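Local coordinates for proteasome assembly chaperone family protein (Pyrococcus furiosus DSM 3638, PDB 3WZ2) that belongs to the PAC2 family as PbaA, an archaeal homolog of proteasome-assembly chaperones, and probably acts on proteasome assembly or activation, at the interface of chains A and B. Sequence-based numbering; all coordinates share one arbitrary frame. Chains: chain A/B, Uncharacterized protein.

Contact 1: the interface of chains A and B. Residues chain A 60-61, 63, 68-70; chain B 156, 161-162, 164-165.
A:Ser61 and B:Ile156 pair as an antiparallel beta bridge, joining strand 60-64 of chain A to strand 154-157 of chain B. The amide N of B:Ile156 bonds to A:Ser61 O at 2.9 Å, and A:Ser61 N returns one to B:Ile156 O at 3.0 Å. The serine side chain then reaches the first turns of helix 158-169: with OG beside its own backbone N and anti to the carbonyl carbon (chi1 -67°), the hydroxyl donates to B:Gly161 O at 2.6 Å, coming in over the face of the carbonyl, away from its lone-pair directions. One turn on, B:Trp165 leaves the same helix with CG anti to the backbone N (chi1 171°). Its CB lies against the A:Ser61 hydroxyl, OG to CB 3.4 Å. Further out, CE3 and CZ3 of the six-membered ring sit near the carbonyl of A:Pro68, with CZ3 3.3 Å from its O. At the far rim CH2 and CZ2 lie under A:Pro70, whose CD stands over one face of that ring, 3.7 Å from its centroid, as a CH-pi contact, with CG beside it above CZ2. B:Leu164 crosses the A:Pro68 ring at about a right angle, its CD2 touching the proline CB at 3.7 Å. Beyond the bridge, A:Ile63 and B:Ile156 come near each other at an oblique angle, CD1 to CD1 4.1 Å. The bridge probably sets how the two strands are aligned while the prolines of the chain A hairpin rest on the helix side chains, which probably helps hold one PbaA subunit against the next in the deposited five-copy assembly.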
loop_
_atom_site.group_PDB
_atom_site.type_symbol
_atom_site.label_atom_id
_atom_site.label_comp_id
_atom_site.label_asym_id
_atom_site.label_seq_id
_atom_site.Cartn_x
_atom_site.Cartn_y
_atom_site.Cartn_z
ATOM N N MET A 60 4.911 2.577 -21.695
ATOM C CA MET A 60 4.498 3.298 -22.909
ATOM C C MET A 60 5.724 3.669 -23.732
ATOM O O MET A 60 6.808 3.835 -23.177
ATOM C CB MET A 60 3.707 4.551 -22.592
ATOM C CG MET A 60 4.539 5.648 -21.988
ATOM S SD MET A 60 3.466 7.016 -21.512
ATOM C CE MET A 60 2.701 6.279 -20.084
ATOM N N SER A 61 5.526 3.825 -25.036
ATOM C CA SER A 61 6.350 4.656 -25.860
ATOM C C SER A 61 5.504 5.754 -26.481
ATOM O O SER A 61 4.388 5.519 -26.911
ATOM C CB SER A 61 6.989 3.840 -26.976
ATOM O OG SER A 61 7.900 2.917 -26.472
ATOM N N ILE A 63 5.477 8.057 -29.813
ATOM C CA ILE A 63 6.077 8.089 -31.143
ATOM C C ILE A 63 6.151 9.541 -31.584
ATOM O O ILE A 63 5.135 10.221 -31.623
ATOM C CB ILE A 63 5.263 7.309 -32.182
ATOM C CG1 ILE A 63 4.889 5.918 -31.666
ATOM C CG2 ILE A 63 6.045 7.223 -33.476
ATOM C CD1 ILE A 63 6.055 5.093 -31.215
ATOM N N PRO A 68 10.216 5.745 -31.609
ATOM C CA PRO A 68 9.756 5.570 -30.236
ATOM C C PRO A 68 10.592 6.345 -29.232
ATOM O O PRO A 68 11.800 6.398 -29.346
ATOM C CB PRO A 68 9.878 4.075 -30.001
ATOM C CG PRO A 68 10.797 3.579 -31.038
ATOM C CD PRO A 68 10.721 4.503 -32.201
ATOM N N THR A 69 9.921 6.946 -28.266
ATOM C CA THR A 69 10.583 7.768 -27.273
ATOM C C THR A 69 9.916 7.535 -25.910
ATOM O O THR A 69 8.707 7.285 -25.817
ATOM C CB THR A 69 10.532 9.267 -27.622
ATOM O OG1 THR A 69 9.223 9.745 -27.377
ATOM C CG2 THR A 69 10.853 9.523 -29.028
ATOM N N PRO A 70 10.701 7.604 -24.840
ATOM C CA PRO A 70 10.126 7.364 -23.531
ATOM C C PRO A 70 9.491 8.641 -23.035
ATOM O O PRO A 70 9.821 9.726 -23.522
ATOM C CB PRO A 70 11.326 6.933 -22.704
ATOM C CG PRO A 70 12.483 7.628 -23.348
ATOM C CD PRO A 70 12.152 7.808 -24.792
ATOM N N ILE B 156 1.806 4.479 -27.759
ATOM C CA ILE B 156 1.539 3.054 -27.621
ATOM C C ILE B 156 1.736 2.670 -26.161
ATOM O O ILE B 156 2.875 2.637 -25.671
ATOM C CB ILE B 156 2.461 2.217 -28.503
ATOM C CG1 ILE B 156 2.413 2.707 -29.959
ATOM C CG2 ILE B 156 2.051 0.763 -28.436
ATOM C CD1 ILE B 156 3.383 1.978 -30.884
ATOM N N GLY B 161 4.099 -1.012 -26.163
ATOM C CA GLY B 161 4.947 0.201 -26.094
ATOM C C GLY B 161 6.259 -0.013 -25.359
ATOM O O GLY B 161 7.302 0.472 -25.763
ATOM N N LYS B 162 6.202 -0.729 -24.245
ATOM C CA LYS B 162 7.378 -0.911 -23.410
ATOM C C LYS B 162 8.392 -1.784 -24.098
ATOM O O LYS B 162 9.555 -1.474 -24.116
ATOM C CB LYS B 162 7.022 -1.519 -22.038
ATOM C CG LYS B 162 8.175 -1.442 -21.025
ATOM C CD LYS B 162 8.403 0.009 -20.605
ATOM C CE LYS B 162 9.714 0.272 -19.908
ATOM N NZ LYS B 162 9.729 -0.305 -18.553
ATOM N N LEU B 164 8.678 -2.415 -27.347
ATOM C CA LEU B 164 9.250 -1.699 -28.487
ATOM C C LEU B 164 10.502 -0.948 -28.031
ATOM O O LEU B 164 11.570 -1.073 -28.628
ATOM C CB LEU B 164 8.232 -0.723 -29.059
ATOM C CG LEU B 164 8.686 0.232 -30.149
ATOM C CD1 LEU B 164 9.122 -0.553 -31.366
ATOM C CD2 LEU B 164 7.578 1.208 -30.484
ATOM N N TRP B 165 10.361 -0.184 -26.951
ATOM C CA TRP B 165 11.424 0.710 -26.486
ATOM C C TRP B 165 12.562 -0.144 -25.869
ATOM O O TRP B 165 13.734 0.008 -26.249
ATOM C CB TRP B 165 10.881 1.744 -25.492
ATOM C CG TRP B 165 11.995 2.564 -24.804
ATOM C CD1 TRP B 165 12.427 2.440 -23.520
ATOM C CD2 TRP B 165 12.783 3.582 -25.395
ATOM N NE1 TRP B 165 13.438 3.316 -23.278
ATOM C CE2 TRP B 165 13.693 4.027 -24.419
ATOM C CE3 TRP B 165 12.810 4.163 -26.650
ATOM C CZ2 TRP B 165 14.607 5.053 -24.657
ATOM C CZ3 TRP B 165 13.729 5.191 -26.903
ATOM C CH2 TRP B 165 14.630 5.613 -25.918
#

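Contact 2: the interface of chains A and B. Residues chain A 54-55, 57-60; chain B 91, 94-95, 158, 162.
The loop leading into strand 60-64 of chain A lies across the start of helix 91-107 of chain B, where A:Leu55, A:Ile57 and A:Pro59 meet B:Asn95. The asparagine amide serves two main-chain carbonyls at once: ND2 donates to A:Leu55 O at 2.9 Å and to A:Ile57 O at 2.8 Å. Its CG stands beside the backbone N and anti to the carbonyl carbon (chi1 -69°), which turns the amide toward the loop. Neither bond is ideal, the donor standing above the carbonyl plane of A:Leu55 and tilted 32° from that of A:Ile57. Behind the amide, CD2 of A:Leu55 rests on CB of B:Asn95 as the two side chains lie alongside, pointing opposite ways. A:Pro59 fits between the two helices of chain B. Its CD meets CB of B:Pro91 at 3.6 Å, its CG faces CG1 of B:Val94, and its CB packs on CB of B:Lys162. The carbonyl O of A:Pro59 accepts a bond from B:Gly158 N, at the start of helix 158-169, at 3.0 Å. B:Lys162, turning at chi2 (70°) and again at chi4, brings its side-chain amine NZ back beside the asparagine, where a weak bond to OD1 may help orient the amide. Water 1 joins this lysine to the loop: it lies 2.9 Å from B:Lys162 NZ and 2.8 Å from A:Ile57 O, and also bonds A:Ser54 O.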
loop_
_atom_site.group_PDB
_atom_site.type_symbol
_atom_site.label_atom_id
_atom_site.label_comp_id
_atom_site.label_asym_id
_atom_site.label_seq_id
_atom_site.Cartn_x
_atom_site.Cartn_y
_atom_site.Cartn_z
ATOM N N SER A 54 12.620 3.777 -15.034
ATOM C CA SER A 54 12.113 3.309 -13.756
ATOM C C SER A 54 10.906 2.402 -13.952
ATOM O O SER A 54 10.033 2.676 -14.769
ATOM C CB SER A 54 11.681 4.510 -12.896
ATOM O OG SER A 54 11.070 4.116 -11.681
ATOM N N LEU A 55 10.847 1.353 -13.172
ATOM C CA LEU A 55 9.689 0.456 -13.154
ATOM C C LEU A 55 8.442 1.186 -12.712
ATOM O O LEU A 55 7.363 0.673 -12.901
ATOM C CB LEU A 55 9.913 -0.708 -12.179
ATOM C CG LEU A 55 11.093 -1.620 -12.517
ATOM C CD1 LEU A 55 11.365 -2.538 -11.330
ATOM C CD2 LEU A 55 10.824 -2.411 -13.799
ATOM N N ILE A 57 7.563 4.270 -13.684
ATOM C CA ILE A 57 6.995 4.970 -14.830
ATOM C C ILE A 57 6.100 4.006 -15.624
ATOM O O ILE A 57 6.537 2.930 -15.995
ATOM C CB ILE A 57 8.108 5.536 -15.723
ATOM C CG1 ILE A 57 8.867 6.644 -14.969
ATOM C CG2 ILE A 57 7.525 6.108 -16.998
ATOM C CD1 ILE A 57 10.191 7.006 -15.592
ATOM N N PRO A 58 4.827 4.358 -15.835
ATOM C CA PRO A 58 3.966 3.371 -16.484
ATOM C C PRO A 58 4.421 3.059 -17.919
ATOM O O PRO A 58 5.048 3.895 -18.560
ATOM C CB PRO A 58 2.560 3.984 -16.439
ATOM C CG PRO A 58 2.730 5.389 -15.945
ATOM C CD PRO A 58 4.103 5.560 -15.378
ATOM N N PRO A 59 4.174 1.823 -18.373
ATOM C CA PRO A 59 4.667 1.318 -19.642
ATOM C C PRO A 59 4.059 2.035 -20.841
ATOM O O PRO A 59 2.844 2.089 -20.966
ATOM C CB PRO A 59 4.246 -0.154 -19.645
ATOM C CG PRO A 59 3.113 -0.250 -18.674
ATOM C CD PRO A 59 3.328 0.843 -17.665
ATOM N N MET A 60 4.911 2.577 -21.695
ATOM C CA MET A 60 4.498 3.298 -22.909
ATOM C C MET A 60 5.724 3.669 -23.732
ATOM O O MET A 60 6.808 3.835 -23.177
ATOM C CB MET A 60 3.707 4.551 -22.592
ATOM C CG MET A 60 4.539 5.648 -21.988
ATOM S SD MET A 60 3.466 7.016 -21.512
ATOM C CE MET A 60 2.701 6.279 -20.084
ATOM N N PRO B 91 0.510 -1.836 -14.068
ATOM C CA PRO B 91 1.585 -1.244 -14.831
ATOM C C PRO B 91 2.980 -1.648 -14.360
ATOM O O PRO B 91 3.835 -1.978 -15.184
ATOM C CB PRO B 91 1.394 0.273 -14.624
ATOM C CG PRO B 91 0.266 0.425 -13.653
ATOM C CD PRO B 91 -0.516 -0.837 -13.704
ATOM N N VAL B 94 3.650 -5.201 -15.450
ATOM C CA VAL B 94 3.918 -5.207 -16.891
ATOM C C VAL B 94 5.350 -4.770 -17.147
ATOM O O VAL B 94 6.054 -5.459 -17.876
ATOM C CB VAL B 94 2.968 -4.279 -17.648
ATOM C CG1 VAL B 94 3.440 -4.078 -19.069
ATOM C CG2 VAL B 94 1.548 -4.821 -17.625
ATOM N N ASN B 95 5.814 -3.712 -16.466
ATOM C CA ASN B 95 7.228 -3.337 -16.557
ATOM C C ASN B 95 8.212 -4.419 -16.093
ATOM O O ASN B 95 9.215 -4.664 -16.751
ATOM C CB ASN B 95 7.534 -2.051 -15.791
ATOM C CG ASN B 95 6.917 -0.830 -16.431
ATOM O OD1 ASN B 95 6.792 -0.751 -17.644
ATOM N ND2 ASN B 95 6.550 0.137 -15.614
ATOM N N GLY B 158 1.096 0.251 -22.577
ATOM C CA GLY B 158 1.115 -1.143 -22.221
ATOM C C GLY B 158 2.362 -1.874 -22.665
ATOM O O GLY B 158 3.388 -1.263 -23.048
ATOM N N LYS B 162 6.202 -0.729 -24.245
ATOM C CA LYS B 162 7.378 -0.911 -23.410
ATOM C C LYS B 162 8.392 -1.784 -24.098
ATOM O O LYS B 162 9.555 -1.474 -24.116
ATOM C CB LYS B 162 7.022 -1.519 -22.038
ATOM C CG LYS B 162 8.175 -1.442 -21.025
ATOM C CD LYS B 162 8.403 0.009 -20.605
ATOM C CE LYS B 162 9.714 0.272 -19.908
ATOM N NZ LYS B 162 9.729 -0.305 -18.553
HETATM O O HOH W 1 8.733 2.287 -17.564
#

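The C-alpha centres of contact 1 and contact 2 lie about 10 Å apart, and the two patches share A:Met60 and B:Lys162. They follow one continuous stretch of chain A, from the loop of contact 2 into the strand and hairpin of contact 1, while helix 158-169 of chain B serves both; helix 91-107 enters only at contact 2. Together they probably set both the position and the tilt of one subunit on the next. The whole interface is not an exact two-fold, and the chains bring different segments to these patches; such a pairing could recur around the deposited assembly of five chains.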